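Local structure of deoxyhypusine hydroxylase (Homo sapiens, 4D4Z) at residues A[24-29]-A[54-59]; A[32-37]-A[63-68]; A[91-96]-A[121-126]; A[179-184]-A[207-212]. The protein hydroxylates the deoxyhypusine side chain of translation initiation factor eIF-5A at a two-iron centre, completing the formation of hypusine. All coordinates share one frame; numbering follows the deposited sequence. Where two conformers were deposited one is given.

Contact 1. Residues A[24-29]-A[54-59]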
loop_
_atom_site.group_PDB
_atom_site.type_symbol
_atom_site.label_atom_id
_atom_site.label_comp_id
_atom_site.label_asym_id
_atom_site.label_seq_id
_atom_site.Cartn_x
_atom_site.Cartn_y
_atom_site.Cartn_z
ATOM N N GLN A 24 6.983 21.526 5.528
ATOM C CA GLN A 24 5.533 21.389 5.581
ATOM C C GLN A 24 5.090 20.241 6.465
ATOM O O GLN A 24 5.726 19.209 6.524
ATOM C CB GLN A 24 4.995 21.211 4.133
ATOM C CG GLN A 24 5.158 22.450 3.257
ATOM C CD GLN A 24 3.984 23.411 3.448
ATOM O OE1 GLN A 24 3.034 23.123 4.162
ATOM N NE2 GLN A 24 4.052 24.523 2.787
ATOM N N PRO A 25 3.951 20.365 7.155
ATOM C CA PRO A 25 3.489 19.221 7.931
ATOM C C PRO A 25 3.117 18.053 7.070
ATOM O O PRO A 25 2.693 18.273 5.888
ATOM C CB PRO A 25 2.225 19.745 8.629
ATOM C CG PRO A 25 1.857 20.911 7.925
ATOM C CD PRO A 25 3.047 21.517 7.228
ATOM N N LEU A 26 3.227 16.846 7.616
ATOM C CA LEU A 26 2.984 15.638 6.885
ATOM C C LEU A 26 1.632 15.640 6.217
ATOM O O LEU A 26 1.510 15.221 5.024
ATOM C CB LEU A 26 3.072 14.378 7.772
ATOM C CG LEU A 26 3.967 13.231 7.441
ATOM C CD1 LEU A 26 5.075 13.590 6.452
ATOM C CD2 LEU A 26 4.485 12.695 8.770
ATOM N N GLN A 27 0.608 16.169 6.888
ATOM C CA GLN A 27 -0.676 16.027 6.294
ATOM C C GLN A 27 -0.774 16.879 5.035
ATOM O O GLN A 27 -1.487 16.478 4.121
ATOM C CB GLN A 27 -1.788 16.252 7.319
ATOM C CG GLN A 27 -2.201 17.632 7.551
ATOM C CD GLN A 27 -3.546 17.925 6.888
ATOM O OE1 GLN A 27 -4.610 17.490 7.388
ATOM N NE2 GLN A 27 -3.514 18.703 5.769
ATOM N N ALA A 28 -0.133 18.020 5.028
ATOM C CA ALA A 28 -0.203 18.903 3.897
ATOM C C ALA A 28 0.587 18.243 2.729
ATOM O O ALA A 28 0.261 18.366 1.528
ATOM C CB ALA A 28 0.407 20.198 4.224
ATOM N N ARG A 29 1.692 17.572 3.086
ATOM C CA ARG A 29 2.450 16.863 2.059
ATOM C C ARG A 29 1.726 15.675 1.435
ATOM O O ARG A 29 1.801 15.437 0.256
ATOM C CB ARG A 29 3.842 16.505 2.623
ATOM C CG ARG A 29 4.619 17.734 3.019
ATOM C CD ARG A 29 5.910 17.266 3.679
ATOM N NE ARG A 29 6.908 16.903 2.671
ATOM C CZ ARG A 29 8.105 16.408 2.956
ATOM N NH1 ARG A 29 8.467 16.106 4.180
ATOM N NH2 ARG A 29 8.914 16.142 1.983
ATOM N N ASP A 54 13.438 12.028 1.590
ATOM C CA ASP A 54 12.920 12.536 2.833
ATOM C C ASP A 54 13.245 11.621 4.016
ATOM O O ASP A 54 13.448 10.402 3.853
ATOM C CB ASP A 54 11.405 12.680 2.693
ATOM C CG ASP A 54 10.839 13.530 3.740
ATOM O OD1 ASP A 54 10.975 14.750 3.588
ATOM O OD2 ASP A 54 10.234 13.034 4.739
ATOM N N ASP A 55 13.259 12.181 5.212
ATOM C CA ASP A 55 13.488 11.365 6.446
ATOM C C ASP A 55 12.314 10.441 6.807
ATOM O O ASP A 55 12.504 9.472 7.526
ATOM C CB ASP A 55 13.687 12.281 7.664
ATOM C CG ASP A 55 14.974 13.064 7.625
ATOM O OD1 ASP A 55 15.905 12.636 6.954
ATOM O OD2 ASP A 55 15.011 14.094 8.348
ATOM N N SER A 56 11.105 10.746 6.330
ATOM C CA SER A 56 9.913 9.951 6.701
ATOM C C SER A 56 9.812 8.704 5.795
ATOM O O SER A 56 9.488 8.826 4.598
ATOM C CB SER A 56 8.679 10.788 6.564
ATOM O OG SER A 56 7.464 10.055 6.755
ATOM N N ALA A 57 10.014 7.516 6.361
ATOM C CA ALA A 57 9.747 6.265 5.649
ATOM C C ALA A 57 8.257 6.150 5.258
ATOM O O ALA A 57 7.955 5.640 4.186
ATOM C CB ALA A 57 10.150 5.041 6.478
ATOM N N LEU A 58 7.357 6.675 6.104
ATOM C CA LEU A 58 5.956 6.701 5.733
ATOM C C LEU A 58 5.702 7.476 4.437
ATOM O O LEU A 58 5.071 6.946 3.489
ATOM C CB LEU A 58 5.056 7.231 6.847
ATOM C CG LEU A 58 3.590 7.147 6.562
ATOM C CD1 LEU A 58 3.172 5.715 6.677
ATOM C CD2 LEU A 58 2.804 7.963 7.540
ATOM N N LEU A 59 6.238 8.684 4.362
ATOM C CA LEU A 59 6.017 9.474 3.198
ATOM C C LEU A 59 6.688 8.800 1.977
ATOM O O LEU A 59 6.086 8.690 0.891
ATOM C CB LEU A 59 6.548 10.910 3.373
ATOM C CG LEU A 59 6.405 11.824 2.153
ATOM C CD1 LEU A 59 4.959 12.051 1.807
ATOM C CD2 LEU A 59 7.057 13.177 2.463
#

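Contact 2. Residues A[32-37]-A[63-68]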
loop_
_atom_site.group_PDB
_atom_site.type_symbol
_atom_site.label_atom_id
_atom_site.label_comp_id
_atom_site.label_asym_id
_atom_site.label_seq_id
_atom_site.Cartn_x
_atom_site.Cartn_y
_atom_site.Cartn_z
ATOM N N ALA A 32 -0.797 16.994 -0.992
ATOM C CA ALA A 32 -0.096 17.337 -2.259
ATOM C C ALA A 32 0.153 16.077 -3.060
ATOM O O ALA A 32 -0.108 15.991 -4.284
ATOM C CB ALA A 32 1.200 18.079 -1.940
ATOM N N LEU A 33 0.745 15.062 -2.426
ATOM C CA LEU A 33 1.067 13.826 -3.062
ATOM C C LEU A 33 -0.168 13.197 -3.734
ATOM O O LEU A 33 -0.116 12.772 -4.859
ATOM C CB LEU A 33 1.616 12.818 -2.066
ATOM C CG LEU A 33 1.854 11.403 -2.593
ATOM C CD1 LEU A 33 2.744 11.389 -3.864
ATOM C CD2 LEU A 33 2.428 10.509 -1.516
ATOM N N PHE A 34 -1.252 13.088 -3.003
ATOM C CA PHE A 34 -2.407 12.403 -3.595
ATOM C C PHE A 34 -3.047 13.239 -4.713
ATOM O O PHE A 34 -3.598 12.664 -5.680
ATOM C CB PHE A 34 -3.391 11.800 -2.610
ATOM C CG PHE A 34 -2.950 10.460 -2.140
ATOM C CD1 PHE A 34 -3.135 9.308 -2.910
ATOM C CD2 PHE A 34 -2.228 10.391 -0.966
ATOM C CE1 PHE A 34 -2.658 8.061 -2.451
ATOM C CE2 PHE A 34 -1.742 9.184 -0.523
ATOM C CZ PHE A 34 -1.959 8.041 -1.260
ATOM N N THR A 35 -2.877 14.528 -4.661
ATOM C CA THR A 35 -3.325 15.375 -5.762
ATOM C C THR A 35 -2.481 15.184 -7.006
ATOM O O THR A 35 -2.970 14.951 -8.133
ATOM C CB THR A 35 -3.376 16.857 -5.380
ATOM O OG1 THR A 35 -4.131 17.042 -4.173
ATOM C CG2 THR A 35 -3.971 17.671 -6.475
ATOM N N LEU A 36 -1.165 15.165 -6.836
ATOM C CA LEU A 36 -0.276 14.789 -7.947
ATOM C C LEU A 36 -0.489 13.411 -8.521
ATOM O O LEU A 36 -0.442 13.193 -9.739
ATOM C CB LEU A 36 1.197 14.929 -7.495
ATOM C CG LEU A 36 1.679 16.290 -7.132
ATOM C CD1 LEU A 36 3.075 16.253 -6.643
ATOM C CD2 LEU A 36 1.650 17.228 -8.342
ATOM N N ARG A 37 -0.800 12.417 -7.678
ATOM C CA ARG A 37 -1.117 11.125 -8.141
ATOM C C ARG A 37 -2.284 11.139 -9.100
ATOM O O ARG A 37 -2.307 10.428 -10.087
ATOM C CB ARG A 37 -1.421 10.196 -6.955
ATOM C CG ARG A 37 -1.752 8.739 -7.302
ATOM C CD ARG A 37 -3.250 8.555 -7.380
ATOM N NE ARG A 37 -3.803 7.256 -7.802
ATOM C CZ ARG A 37 -4.051 6.877 -9.066
ATOM N NH1 ARG A 37 -3.676 7.625 -10.080
ATOM N NH2 ARG A 37 -4.652 5.709 -9.287
ATOM N N LEU A 63 5.055 7.652 -1.710
ATOM C CA LEU A 63 5.505 8.079 -3.034
ATOM C C LEU A 63 5.500 6.918 -3.997
ATOM O O LEU A 63 4.988 6.961 -5.103
ATOM C CB LEU A 63 6.906 8.717 -3.019
ATOM C CG LEU A 63 7.119 9.794 -2.051
ATOM C CD1 LEU A 63 8.650 10.079 -2.073
ATOM C CD2 LEU A 63 6.360 11.042 -2.362
ATOM N N ALA A 64 6.096 5.798 -3.555
ATOM C CA ALA A 64 6.142 4.623 -4.388
ATOM C C ALA A 64 4.769 4.022 -4.699
ATOM O O ALA A 64 4.492 3.620 -5.809
ATOM C CB ALA A 64 7.027 3.540 -3.740
ATOM N N TYR A 65 3.928 3.959 -3.669
ATOM C CA TYR A 65 2.565 3.454 -3.830
ATOM C C TYR A 65 1.874 4.247 -4.907
ATOM O O TYR A 65 1.301 3.656 -5.844
ATOM C CB TYR A 65 1.766 3.525 -2.520
ATOM C CG TYR A 65 0.315 3.108 -2.675
ATOM C CD1 TYR A 65 -0.048 1.744 -2.733
ATOM C CD2 TYR A 65 -0.680 4.062 -2.772
ATOM C CE1 TYR A 65 -1.370 1.388 -2.828
ATOM C CE2 TYR A 65 -1.988 3.673 -2.854
ATOM C CZ TYR A 65 -2.311 2.374 -2.869
ATOM O OH TYR A 65 -3.671 2.029 -3.016
ATOM N N CYS A 66 1.998 5.577 -4.819
ATOM C CA CYS A 66 1.334 6.437 -5.820
ATOM C C CYS A 66 1.866 6.223 -7.230
ATOM O O CYS A 66 1.056 6.117 -8.189
ATOM C CB CYS A 66 1.404 7.891 -5.447
ATOM S SG CYS A 66 0.336 8.300 -4.036
ATOM N N LEU A 67 3.170 6.137 -7.379
ATOM C CA LEU A 67 3.772 5.821 -8.680
ATOM C C LEU A 67 3.271 4.481 -9.251
ATOM O O LEU A 67 3.028 4.361 -10.464
ATOM C CB LEU A 67 5.270 5.899 -8.655
ATOM C CG LEU A 67 5.879 7.268 -8.339
ATOM C CD1 LEU A 67 7.398 7.178 -8.167
ATOM C CD2 LEU A 67 5.545 8.307 -9.406
ATOM N N GLY A 68 3.081 3.459 -8.442
ATOM C CA GLY A 68 2.532 2.245 -8.903
ATOM C C GLY A 68 1.112 2.405 -9.425
ATOM O O GLY A 68 0.748 1.904 -10.479
#

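Contact 3. Residues A[91-96]-A[121-126]. With FE (Fe (III) ion), chain C; OH (hydroxide ion), chain E.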
loop_
_atom_site.group_PDB
_atom_site.type_symbol
_atom_site.label_atom_id
_atom_site.label_comp_id
_atom_site.label_asym_id
_atom_site.label_seq_id
_atom_site.Cartn_x
_atom_site.Cartn_y
_atom_site.Cartn_z
ATOM N N MET A 91 10.238 -1.211 4.162
ATOM C CA MET A 91 8.883 -0.927 3.680
ATOM C C MET A 91 8.915 -0.027 2.447
ATOM O O MET A 91 7.976 -0.104 1.652
ATOM C CB MET A 91 7.912 -0.285 4.698
ATOM C CG MET A 91 8.292 1.120 5.162
ATOM S SD MET A 91 7.189 1.689 6.482
ATOM C CE MET A 91 5.635 2.281 5.764
ATOM N N VAL A 92 9.931 0.809 2.288
ATOM C CA VAL A 92 10.032 1.715 1.124
ATOM C C VAL A 92 10.489 0.876 -0.098
ATOM O O VAL A 92 9.920 0.997 -1.204
ATOM C CB VAL A 92 11.012 2.851 1.339
ATOM C CG1 VAL A 92 11.199 3.648 0.090
ATOM C CG2 VAL A 92 10.562 3.733 2.507
ATOM N N ARG A 93 11.471 -0.006 0.103
ATOM C CA ARG A 93 11.867 -0.913 -0.959
ATOM C C ARG A 93 10.760 -1.898 -1.419
ATOM O O ARG A 93 10.526 -2.140 -2.632
ATOM C CB ARG A 93 13.137 -1.687 -0.532
ATOM C CG ARG A 93 14.319 -0.825 -0.193
ATOM C CD ARG A 93 15.586 -1.597 0.255
ATOM N NE ARG A 93 16.086 -2.411 -0.832
ATOM C CZ ARG A 93 16.481 -3.653 -0.769
ATOM N NH1 ARG A 93 16.757 -4.207 0.398
ATOM N NH2 ARG A 93 16.786 -4.274 -1.875
ATOM N N HIS A 94 10.012 -2.403 -0.462
ATOM C CA HIS A 94 8.859 -3.220 -0.768
ATOM C C HIS A 94 7.863 -2.424 -1.617
ATOM O O HIS A 94 7.355 -2.925 -2.606
ATOM C CB HIS A 94 8.170 -3.771 0.548
ATOM C CG HIS A 94 6.671 -3.634 0.548
ATOM N ND1 HIS A 94 5.827 -4.352 -0.270
ATOM C CD2 HIS A 94 5.884 -2.761 1.217
ATOM C CE1 HIS A 94 4.577 -3.949 -0.070
ATOM N NE2 HIS A 94 4.596 -2.977 0.809
ATOM N N GLU A 95 7.588 -1.193 -1.237
ATOM C CA GLU A 95 6.520 -0.481 -1.916
ATOM C C GLU A 95 6.941 -0.177 -3.384
ATOM O O GLU A 95 6.169 -0.237 -4.301
ATOM C CB GLU A 95 6.143 0.784 -1.145
ATOM C CG GLU A 95 4.690 1.154 -1.382
ATOM C CD GLU A 95 3.682 0.143 -0.827
ATOM O OE1 GLU A 95 3.811 -0.277 0.374
ATOM O OE2 GLU A 95 2.830 -0.352 -1.631
ATOM N N ALA A 96 8.233 -0.001 -3.571
ATOM C CA ALA A 96 8.794 0.275 -4.934
ATOM C C ALA A 96 8.710 -0.989 -5.752
ATOM O O ALA A 96 8.323 -0.930 -6.890
ATOM C CB ALA A 96 10.245 0.773 -4.819
ATOM N N ILE A 121 13.352 -10.035 3.753
ATOM C CA ILE A 121 12.286 -10.936 3.453
ATOM C C ILE A 121 11.066 -10.192 2.835
ATOM O O ILE A 121 10.474 -10.680 1.905
ATOM C CB ILE A 121 11.848 -11.794 4.684
ATOM C CG1 ILE A 121 10.867 -12.871 4.288
ATOM C CG2 ILE A 121 11.277 -10.959 5.756
ATOM C CD1 ILE A 121 11.298 -13.849 3.232
ATOM N N GLU A 122 10.773 -9.007 3.339
ATOM C CA GLU A 122 9.610 -8.246 2.800
ATOM C C GLU A 122 9.848 -7.903 1.334
ATOM O O GLU A 122 8.896 -7.893 0.543
ATOM C CB GLU A 122 9.394 -6.928 3.591
ATOM C CG GLU A 122 9.090 -7.187 5.042
ATOM C CD GLU A 122 10.297 -7.021 5.944
ATOM O OE1 GLU A 122 11.411 -7.452 5.569
ATOM O OE2 GLU A 122 10.180 -6.279 6.949
ATOM N N VAL A 123 11.098 -7.630 0.982
ATOM C CA VAL A 123 11.462 -7.290 -0.375
ATOM C C VAL A 123 11.398 -8.506 -1.267
ATOM O O VAL A 123 10.827 -8.441 -2.350
ATOM C CB VAL A 123 12.821 -6.557 -0.445
ATOM C CG1 VAL A 123 13.265 -6.385 -1.876
ATOM C CG2 VAL A 123 12.717 -5.257 0.262
ATOM N N ALA A 124 11.993 -9.615 -0.834
ATOM C CA ALA A 124 11.871 -10.826 -1.552
ATOM C C ALA A 124 10.481 -11.273 -1.862
ATOM O O ALA A 124 10.182 -11.602 -3.018
ATOM C CB ALA A 124 12.621 -11.971 -0.812
ATOM N N GLU A 125 9.624 -11.275 -0.844
ATOM C CA GLU A 125 8.263 -11.705 -1.042
ATOM C C GLU A 125 7.505 -10.785 -1.986
ATOM O O GLU A 125 6.719 -11.224 -2.804
ATOM C CB GLU A 125 7.537 -11.863 0.320
ATOM C CG GLU A 125 8.063 -13.092 1.071
ATOM C CD GLU A 125 7.379 -13.354 2.385
ATOM O OE1 GLU A 125 6.692 -12.444 2.878
ATOM O OE2 GLU A 125 7.581 -14.465 2.954
ATOM N N THR A 126 7.725 -9.476 -1.851
ATOM C CA THR A 126 7.067 -8.484 -2.729
ATOM C C THR A 126 7.377 -8.792 -4.194
ATOM O O THR A 126 6.514 -8.748 -5.063
ATOM C CB THR A 126 7.606 -7.105 -2.407
ATOM O OG1 THR A 126 7.041 -6.684 -1.176
ATOM C CG2 THR A 126 7.242 -6.141 -3.415
HETATM FE FE FE C . 2.976 -1.673 1.581
HETATM O O OH E . 3.520 -0.682 3.291
#

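Contact 4. Residues A[179-184]-A[207-212]. With FE (Fe (III) ion), chain C.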
loop_
_atom_site.group_PDB
_atom_site.type_symbol
_atom_site.label_atom_id
_atom_site.label_comp_id
_atom_site.label_asym_id
_atom_site.label_seq_id
_atom_site.Cartn_x
_atom_site.Cartn_y
_atom_site.Cartn_z
ATOM N N GLU A 179 -1.473 -17.178 -4.189
ATOM C CA GLU A 179 -2.799 -17.758 -4.106
ATOM C C GLU A 179 -3.563 -17.252 -2.842
ATOM O O GLU A 179 -4.766 -17.080 -2.871
ATOM C CB GLU A 179 -2.682 -19.306 -4.070
ATOM C CG GLU A 179 -2.426 -20.001 -5.420
ATOM C CD GLU A 179 -1.183 -19.609 -6.250
ATOM O OE1 GLU A 179 -0.154 -19.111 -5.727
ATOM O OE2 GLU A 179 -1.232 -19.812 -7.489
ATOM N N ARG A 180 -2.829 -17.059 -1.767
ATOM C CA ARG A 180 -3.430 -16.540 -0.512
ATOM C C ARG A 180 -3.875 -15.078 -0.716
ATOM O O ARG A 180 -4.917 -14.689 -0.205
ATOM C CB ARG A 180 -2.473 -16.690 0.633
ATOM C CG ARG A 180 -2.114 -18.132 0.922
ATOM C CD ARG A 180 -1.052 -18.242 1.959
ATOM N NE ARG A 180 -1.582 -17.908 3.258
ATOM C CZ ARG A 180 -0.848 -17.678 4.336
ATOM N NH1 ARG A 180 0.480 -17.758 4.307
ATOM N NH2 ARG A 180 -1.450 -17.374 5.491
ATOM N N TYR A 181 -3.075 -14.315 -1.439
ATOM C CA TYR A 181 -3.428 -12.967 -1.800
ATOM C C TYR A 181 -4.666 -12.922 -2.698
ATOM O O TYR A 181 -5.568 -12.095 -2.542
ATOM C CB TYR A 181 -2.251 -12.243 -2.477
ATOM C CG TYR A 181 -1.298 -11.487 -1.596
ATOM C CD1 TYR A 181 -0.723 -12.090 -0.497
ATOM C CD2 TYR A 181 -0.856 -10.196 -1.913
ATOM C CE1 TYR A 181 0.202 -11.439 0.304
ATOM C CE2 TYR A 181 0.008 -9.538 -1.068
ATOM C CZ TYR A 181 0.538 -10.140 0.020
ATOM O OH TYR A 181 1.459 -9.502 0.856
ATOM N N ARG A 182 -4.764 -13.854 -3.642
ATOM C CA ARG A 182 -5.948 -13.877 -4.439
ATOM C C ARG A 182 -7.187 -14.075 -3.563
ATOM O O ARG A 182 -8.227 -13.444 -3.800
ATOM C CB ARG A 182 -5.822 -14.991 -5.474
ATOM C CG ARG A 182 -4.773 -14.701 -6.542
ATOM C CD ARG A 182 -4.947 -15.557 -7.779
ATOM N NE ARG A 182 -6.173 -15.141 -8.490
ATOM C CZ ARG A 182 -6.673 -15.790 -9.545
ATOM N NH1 ARG A 182 -5.983 -16.789 -10.076
ATOM N NH2 ARG A 182 -7.788 -15.360 -10.142
ATOM N N ALA A 183 -7.083 -14.931 -2.564
ATOM C CA ALA A 183 -8.217 -15.154 -1.661
ATOM C C ALA A 183 -8.536 -13.871 -0.860
ATOM O O ALA A 183 -9.667 -13.524 -0.633
ATOM C CB ALA A 183 -7.947 -16.311 -0.759
ATOM N N MET A 184 -7.471 -13.185 -0.460
ATOM C CA MET A 184 -7.573 -11.953 0.350
ATOM C C MET A 184 -8.365 -10.908 -0.392
ATOM O O MET A 184 -9.312 -10.276 0.164
ATOM C CB MET A 184 -6.122 -11.473 0.674
ATOM C CG MET A 184 -6.120 -10.327 1.621
ATOM S SD MET A 184 -4.476 -9.583 1.857
ATOM C CE MET A 184 -3.452 -10.982 2.333
ATOM N N SER A 207 3.515 -14.387 7.443
ATOM C CA SER A 207 4.498 -13.430 7.001
ATOM C C SER A 207 4.129 -12.004 7.289
ATOM O O SER A 207 2.954 -11.677 7.192
ATOM C CB SER A 207 4.903 -13.652 5.536
ATOM O OG SER A 207 4.526 -12.630 4.633
ATOM N N ALA A 208 5.124 -11.158 7.583
ATOM C CA ALA A 208 4.889 -9.774 7.857
ATOM C C ALA A 208 4.253 -9.095 6.688
ATOM O O ALA A 208 3.340 -8.234 6.837
ATOM C CB ALA A 208 6.137 -9.017 8.330
ATOM N N LEU A 209 4.805 -9.346 5.492
ATOM C CA LEU A 209 4.206 -8.750 4.305
ATOM C C LEU A 209 2.725 -9.072 4.128
ATOM O O LEU A 209 1.862 -8.184 3.896
ATOM C CB LEU A 209 4.986 -9.189 3.034
ATOM C CG LEU A 209 4.592 -8.359 1.810
ATOM C CD1 LEU A 209 5.168 -6.979 1.819
ATOM C CD2 LEU A 209 5.010 -9.092 0.565
ATOM N N PHE A 210 2.407 -10.377 4.362
ATOM C CA PHE A 210 1.053 -10.850 4.320
ATOM C C PHE A 210 0.162 -10.060 5.328
ATOM O O PHE A 210 -0.942 -9.610 4.968
ATOM C CB PHE A 210 1.032 -12.355 4.615
ATOM C CG PHE A 210 -0.352 -12.937 4.677
ATOM C CD1 PHE A 210 -1.015 -13.439 3.551
ATOM C CD2 PHE A 210 -0.988 -13.010 5.887
ATOM C CE1 PHE A 210 -2.271 -13.983 3.680
ATOM C CE2 PHE A 210 -2.255 -13.609 6.029
ATOM C CZ PHE A 210 -2.915 -13.989 4.935
ATOM N N ARG A 211 0.618 -9.964 6.547
ATOM C CA ARG A 211 -0.198 -9.324 7.604
ATOM C C ARG A 211 -0.425 -7.828 7.301
ATOM O O ARG A 211 -1.518 -7.295 7.505
ATOM C CB ARG A 211 0.477 -9.432 8.969
ATOM C CG ARG A 211 0.492 -10.881 9.449
ATOM C CD ARG A 211 0.846 -10.918 10.923
ATOM N NE ARG A 211 2.113 -10.383 11.266
ATOM C CZ ARG A 211 3.306 -10.952 11.068
ATOM N NH1 ARG A 211 3.411 -12.115 10.501
ATOM N NH2 ARG A 211 4.413 -10.376 11.461
ATOM N N HIS A 212 0.579 -7.179 6.705
ATOM C CA HIS A 212 0.358 -5.769 6.303
ATOM C C HIS A 212 -0.643 -5.669 5.193
ATOM O O HIS A 212 -1.409 -4.681 5.156
ATOM C CB HIS A 212 1.738 -5.100 6.020
ATOM C CG HIS A 212 1.961 -4.571 4.622
ATOM N ND1 HIS A 212 2.162 -5.376 3.517
ATOM C CD2 HIS A 212 2.075 -3.283 4.179
ATOM C CE1 HIS A 212 2.332 -4.609 2.452
ATOM N NE2 HIS A 212 2.329 -3.336 2.832
HETATM FE FE FE C . 2.976 -1.673 1.581
#

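Contact 1. Residues A[24-29]-A[54-59]
Arg29 and Asp54 reach for each other from opposite directions and meet end-on, NH1 and NH2 of Arg29 both gripping the single oxygen OD1 of Asp54, at 2.9 and 3.0 Å. The oxygen lies in the guanidinium plane, at its edge. The carboxylate is turned 70° against that plane, and the two nitrogens come down on OD1 from the same face of the acid. Its other oxygen serves the backbone: Asp54 OD2 accepts from Ser56 N at 2.9 Å, an Asx turn that holds the carboxylate against rotation. Leu59 crosses the arginine at about a right angle. With CG anti to the backbone N (chi1 178°), its CD2 methyl sits over the centre of one guanidinium face, 3.4 Å from Arg29 CZ. Leu26 adds a looser apolar touch, its CD1 standing 4.3 Å from Leu59 CB. Ser56 N-caps helix 57-70 through a bond from Leu59 N to Ser56 OG, which also pairs with Glu276 of helix 272-287. Asp54 probably balances the charge of the buried guanidinium, while the bond from Arg29 NE to Leu19 O helps to fix its orientation, tying helix 26-39 to the turn that opens helix 57-70.

Contact 2. Residues A[32-37]-A[63-68]
The thiol of Cys66 lies over the face of the Phe34 ring, its SG 3.8 Å from the ring centroid and 26° off the normal, a sulfur-aromatic contact. The sulfur is displaced toward the rim, so that Phe34 CE1 is the ring atom nearest to Cys66 SG, at 3.4 Å. Phe34 was modelled in two conformers, and the contact therefore holds for one position of the ring. Chi1 of -71° sets SG of Cys66 beside its own backbone N and anti to the carbonyl carbon, aiming it at the facing helix. There the sulfur is held from a second side by Leu33, whose CG is 3.7 Å away. The aliphatic root of Arg37 closes in lower down, its CG 3.8 Å from Cys66 CB. The helices that carry these residues, 26-39 and 57-70, run almost parallel, at 15° and with axes 9.9 Å apart, consistent with a HEAT-like solenoid; helix 57-70 runs into the first HEAT-like repeat. At the start of the interface Leu33 divides its two methyls: CD1 meets Leu63 CD2 at 3.9 Å, while CD2 rests against the backbone N of Leu63. Leu63 points its first bond away from helix 26-39 but bends its end back, and Ile48 of helix 42-50 packs against both leucines. At the other margin the ring edge of Phe34 looks toward Tyr65, with CZ of Phe34 4.4 Å from CD2 of Tyr65. The hydroxyl of Tyr65 is hydrogen-bonded to Tyr216 OH, and the tyrosine side chain touches Glu95, a ligand of one iron.

Contact 3. Residues A[91-96]-A[121-126]
Arg93 opens the contact by laying its CB 3.7 Å from Val123 CG2, the two side chains crossing at about a right angle. A bend at chi3 (64°) swings the guanidinium round so that the valine methyls lie toward the rim of one of its faces, while its nitrogens are taken up by Leu83 O and by a salt bridge to Asp118. His94 follows, at the closest approach of the two backbones, and is held at both ring nitrogens. On the side of helix 121-140, ND1 of His94 donates to Thr126 OG1 at 2.8 Å, slightly tilted from the ring plane; the hydroxyl passes its own hydrogen to Glu122 O, also 2.8 Å from Thr126 OG1. Thr126 CG2 rests 3.3 Å from His94 O. On the far side, His94 NE2 binds iron at 2.2 Å. With an alanine in place of Thr126, His94 ND1 would probably lose its acceptor and the imidazole would be freer to turn about the metal bond. Glu95 points away from helix 121-140 and bends at chi2 to bring its OE1 2.0 Å from the same iron. A hydroxide ion and His212 are further ligands. Thr126 is thus a second-shell residue behind a histidine ligand, in the dinuclear iron site of this HEAT-repeat enzyme, which is built from four histidines and two glutamates, His94 and Glu95 serving the same iron as His212.

Contact 4. Residues A[179-184]-A[207-212]
Near-parallel helices of HEAT-like repeats 3 and 4, 177-190 and 208-221, meet here with Phe210 reaching across to Arg180, Tyr181 and Met184. The axes are 11.5 Å apart, a gap bridged by long side chains. Arg180, bent at chi3 (72°), lays its guanidinium flat on the ring: the planes are 27° apart, and CZ of Arg180 stands 4.3 Å from the Phe210 centroid, a cation-pi stack shifted so that NH2 of Arg180 comes 3.7 Å from Phe210 CZ. Arg180 NE is hydrogen-bonded to Leu170 O. Met184 curls its CE in obliquely to 3.5 Å from Phe210 CE1, and Tyr181 slides past the phenylalanine in the opposite direction, with CE1 of Tyr181 4.0 Å from Phe210 CD1. At its end, Tyr181 OH touches Leu209 CG at 3.5 Å. A serine in place of Phe210 would probably open a gap between the helices and leave the Arg180 guanidinium without the surface it stacks on. The turn that carries Phe210 also leads to the metal: Ser207 N-caps it by accepting from Phe210 N, and Leu209 O takes a nearly straight bond, 2.8 Å, from His212 ND1, in the ring plane and on a carbonyl lone pair. So oriented, His212 NE2 binds iron at 2.2 Å, completing with His94 and Glu95 the protein ligands of one iron of the dinuclear centre.

The four contacts are distributed along the helical solenoid. Contacts 1 and 2 lie on the same helices, 26-39 and 57-70, with centres 12 Å apart and segments alternating in sequence. Contact 3 (helices 90-103 and 121-140) follows in series and touches both, Tyr65 and Ala64 of contact 2 packing on Glu95. Contact 4 (helices 177-190 and 208-221) comes last, on the other side of the chain's centre from contacts 1 and 2, with its centre about 27 and 23 Å from theirs. Contacts 3 and 4, with centres 13 Å apart, meet at one iron, which draws ligands from both halves of the protein; Glu125 and Ser207 probably add a hydrogen bond, and Leu209 packs against His94 and Thr126.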